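Local coordinates for lipoprotein YgdI/YgdR-like SH3-like domain-containing protein (Shewanella oneidensis, PDB 2RB6) that is of unknown function but is a predicted membrane-attached bacterial lipoprotein whose small all-beta domain belongs to the SH3-like group, at residues Y5-K10 / V40-E45. Residues are numbered along the deposited sequence; the frame is centred on the assembly and turned at random.
Sequences YIMSTK and VMIKQE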
ATOM      1  N   TYR A   5       2.473  -1.029  -6.482  1.00 30.01           N
ATOM      2  CA  TYR A   5       2.639  -0.301  -5.241  1.00 29.06           C
ATOM      3  C   TYR A   5       3.315  -1.091  -4.149  1.00 28.91           C
ATOM      4  O   TYR A   5       3.147  -2.299  -4.034  1.00 30.08           O
ATOM      5  CB  TYR A   5       1.299   0.237  -4.742  1.00 26.38           C
ATOM      6  CG  TYR A   5       0.799   1.397  -5.550  1.00 24.05           C
ATOM      7  CD1 TYR A   5       0.026   1.195  -6.699  1.00 24.06           C
ATOM      8  CD2 TYR A   5       1.100   2.702  -5.175  1.00 24.12           C
ATOM      9  CE1 TYR A   5      -0.433   2.270  -7.450  1.00 23.44           C
ATOM     10  CE2 TYR A   5       0.645   3.784  -5.920  1.00 24.68           C
ATOM     11  CZ  TYR A   5      -0.122   3.563  -7.050  1.00 25.24           C
ATOM     12  OH  TYR A   5      -0.604   4.643  -7.754  1.00 27.53           O
ATOM     13  N   ILE A   6       4.091  -0.371  -3.354  1.00 28.98           N
ATOM     14  CA  ILE A   6       4.830  -0.942  -2.253  1.00 29.56           C
ATOM     15  C   ILE A   6       4.808   0.053  -1.101  1.00 31.50           C
ATOM     16  O   ILE A   6       5.031   1.253  -1.297  1.00 32.21           O
ATOM     17  CB  ILE A   6       6.295  -1.213  -2.657  1.00 27.95           C
ATOM     18  CG1 ILE A   6       6.361  -2.371  -3.649  1.00 26.58           C
ATOM     19  CG2 ILE A   6       7.129  -1.495  -1.431  1.00 26.73           C
ATOM     20  CD1 ILE A   6       7.761  -2.649  -4.160  1.00 27.46           C
HETATM   21  N   MSE A   7       4.519  -0.460   0.092  1.00 31.84           N
HETATM   22  CA  MSE A   7       4.475   0.350   1.295  1.00 32.15           C
HETATM   23  C   MSE A   7       5.565  -0.133   2.242  1.00 32.07           C
HETATM   24  O   MSE A   7       5.748  -1.342   2.447  1.00 28.61           O
HETATM   25  CB  MSE A   7       3.127   0.201   1.987  1.00 34.08           C
HETATM   26  CG  MSE A   7       1.943   0.387   1.069  1.00 38.82           C
HETATM   27 SE   MSE A   7       0.254   0.105   1.993  1.00 47.04          SE
HETATM   28  CE  MSE A   7       0.235   1.797   2.952  1.00 41.83           C
ATOM     29  N   SER A   8       6.287   0.820   2.816  1.00 31.95           N
ATOM     30  CA  SER A   8       7.346   0.504   3.760  1.00 31.85           C
ATOM     31  C   SER A   8       6.878   0.835   5.165  1.00 30.87           C
ATOM     32  O   SER A   8       6.378   1.929   5.425  1.00 29.34           O
ATOM     33  CB  SER A   8       8.619   1.283   3.414  1.00 31.38           C
ATOM     34  OG  SER A   8       9.271   0.706   2.292  1.00 30.60           O
ATOM     35  N   THR A   9       7.034  -0.135   6.060  1.00 32.63           N
ATOM     36  CA  THR A   9       6.625  -0.002   7.457  1.00 35.77           C
ATOM     37  C   THR A   9       7.783   0.442   8.335  1.00 36.01           C
ATOM     38  O   THR A   9       8.925   0.028   8.140  1.00 36.08           O
ATOM     39  CB  THR A   9       6.090  -1.342   7.999  1.00 36.91           C
ATOM     40  OG1 THR A   9       4.952  -1.745   7.228  1.00 38.87           O
ATOM     41  CG2 THR A   9       5.689  -1.215   9.462  1.00 38.62           C
ATOM     42  N   LYS A  10       7.470   1.282   9.312  1.00 38.36           N
ATOM     43  CA  LYS A  10       8.469   1.803  10.238  1.00 42.35           C
ATOM     44  C   LYS A  10       9.324   0.705  10.871  1.00 43.70           C
ATOM     45  O   LYS A  10      10.513   0.911  11.138  1.00 43.15           O
ATOM     46  CB  LYS A  10       7.781   2.600  11.343  1.00 43.06           C
ATOM     47  CG  LYS A  10       8.676   3.633  11.994  1.00 46.40           C
ATOM     48  CD  LYS A  10       7.907   4.484  12.995  1.00 47.84           C
ATOM     49  CE  LYS A  10       8.727   5.695  13.415  1.00 50.96           C
ATOM     50  NZ  LYS A  10      10.070   5.322  13.945  1.00 50.87           N
ATOM     51  N   VAL A  40      -7.013  -5.284   2.931  1.00 50.69           N
ATOM     52  CA  VAL A  40      -6.368  -5.431   4.220  1.00 47.47           C
ATOM     53  C   VAL A  40      -6.037  -4.042   4.754  1.00 46.01           C
ATOM     54  O   VAL A  40      -5.988  -3.066   3.999  1.00 44.90           O
ATOM     55  CB  VAL A  40      -5.102  -6.349   4.116  1.00 46.60           C
ATOM     56  CG1 VAL A  40      -4.430  -6.167   2.771  1.00 44.32           C
ATOM     57  CG2 VAL A  40      -4.135  -6.062   5.256  1.00 42.58           C
HETATM   58  N   MSE A  41      -5.828  -3.960   6.059  1.00 44.90           N
HETATM   59  CA  MSE A  41      -5.554  -2.690   6.708  1.00 45.28           C
HETATM   60  C   MSE A  41      -4.178  -2.572   7.329  1.00 42.85           C
HETATM   61  O   MSE A  41      -3.587  -3.560   7.759  1.00 43.19           O
HETATM   62  CB  MSE A  41      -6.597  -2.457   7.795  1.00 49.70           C
HETATM   63  CG  MSE A  41      -7.436  -1.211   7.628  1.00 54.90           C
HETATM   64 SE   MSE A  41      -8.842  -1.178   8.962  1.00 60.96          SE
HETATM   65  CE  MSE A  41     -10.268  -1.858   7.833  1.00 58.14           C
ATOM     66  N   ILE A  42      -3.689  -1.340   7.385  1.00 40.41           N
ATOM     67  CA  ILE A  42      -2.395  -1.027   7.972  1.00 39.10           C
ATOM     68  C   ILE A  42      -2.526   0.402   8.500  1.00 38.71           C
ATOM     69  O   ILE A  42      -3.095   1.265   7.829  1.00 38.80           O
ATOM     70  CB  ILE A  42      -1.256  -1.126   6.909  1.00 39.89           C
ATOM     71  CG1 ILE A  42       0.104  -0.819   7.542  1.00 38.66           C
ATOM     72  CG2 ILE A  42      -1.522  -0.169   5.753  1.00 40.27           C
ATOM     73  CD1 ILE A  42       0.627  -1.887   8.451  1.00 38.19           C
ATOM     74  N   LYS A  43      -2.030   0.646   9.711  1.00 38.49           N
ATOM     75  CA  LYS A  43      -2.109   1.973  10.320  1.00 37.97           C
ATOM     76  C   LYS A  43      -1.263   2.995   9.557  1.00 37.85           C
ATOM     77  O   LYS A  43      -0.155   2.693   9.125  1.00 37.79           O
ATOM     78  CB  LYS A  43      -1.649   1.916  11.783  1.00 38.86           C
ATOM     79  CG  LYS A  43      -2.398   0.910  12.656  1.00 40.19           C
ATOM     80  CD  LYS A  43      -2.044   1.062  14.136  1.00 39.20           C
ATOM     81  CE  LYS A  43      -2.444   2.438  14.668  1.00 40.85           C
ATOM     82  NZ  LYS A  43      -3.910   2.687  14.550  1.00 42.58           N
ATOM     83  N   GLN A  44      -1.791   4.206   9.411  1.00 37.73           N
ATOM     84  CA  GLN A  44      -1.110   5.279   8.695  1.00 38.64           C
ATOM     85  C   GLN A  44       0.263   5.542   9.304  1.00 39.62           C
ATOM     86  O   GLN A  44       1.274   5.607   8.596  1.00 38.72           O
ATOM     87  CB  GLN A  44      -1.965   6.545   8.760  1.00 42.81           C
ATOM     88  CG  GLN A  44      -1.732   7.538   7.644  1.00 48.61           C
ATOM     89  CD  GLN A  44      -0.418   8.273   7.782  1.00 53.57           C
ATOM     90  OE1 GLN A  44      -0.214   9.036   8.728  1.00 56.16           O
ATOM     91  NE2 GLN A  44       0.489   8.040   6.840  1.00 55.41           N
ATOM     92  N   GLU A  45       0.290   5.681  10.628  1.00 40.31           N
ATOM     93  CA  GLU A  45       1.518   5.937  11.366  1.00 40.32           C
ATOM     94  C   GLU A  45       2.577   4.842  11.207  1.00 39.37           C
ATOM     95  O   GLU A  45       3.759   5.085  11.448  1.00 39.26           O
ATOM     96  CB  GLU A  45       1.197   6.108  12.846  1.00 43.86           C
ATOM     97  CG  GLU A  45       0.432   4.946  13.433  1.00 48.68           C
ATOM     98  CD  GLU A  45       0.298   5.035  14.944  1.00 52.24           C
ATOM     99  OE1 GLU A  45      -0.103   6.110  15.441  1.00 51.82           O
ATOM    100  OE2 GLU A  45       0.585   4.025  15.629  1.00 54.67           O
TER
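M7 and I42 carry this contact: the terminal methyl of the selenomethionine, CE of M7, lies 3.8 Å from the branch methyl CG2 of I42, and the selenium of M7 stands 4.2 Å from the same CG2. The two side chains point in opposing senses where they overlap, each passing alongside the other rather than meeting end-on. M7 leaves its strand with CG beside the backbone N, runs straight to the selenium and then bends (chi3 76°), which swings CE against the isoleucine. With CG1 of I42 anti to the backbone N (chi1 -179°), the short branch CG2 falls between N and the carbonyl carbon and meets M7, leaving CG1 to carry CD1 toward T9. Y30 and V47 each touch both residues, and P21 also packs on M7, so the close end sits in a small apolar cluster between the two three-stranded sheets of this SH3-like fold, strand 4-9 belonging to one and strand 39-43 to the other.

Toward K10 the packing thins. CD1 of I42 comes no nearer than 4.5 Å to OG1 of T9. Beyond that, CD of K10 lies 4.5 Å from the backbone O of E45, in a 3-10 turn, while the lysine chain carries its NZ off on the exposed side. With no hydrogen bond joining the two segments, their direct cohesion is essentially apolar and rests on the M7-I42 pair.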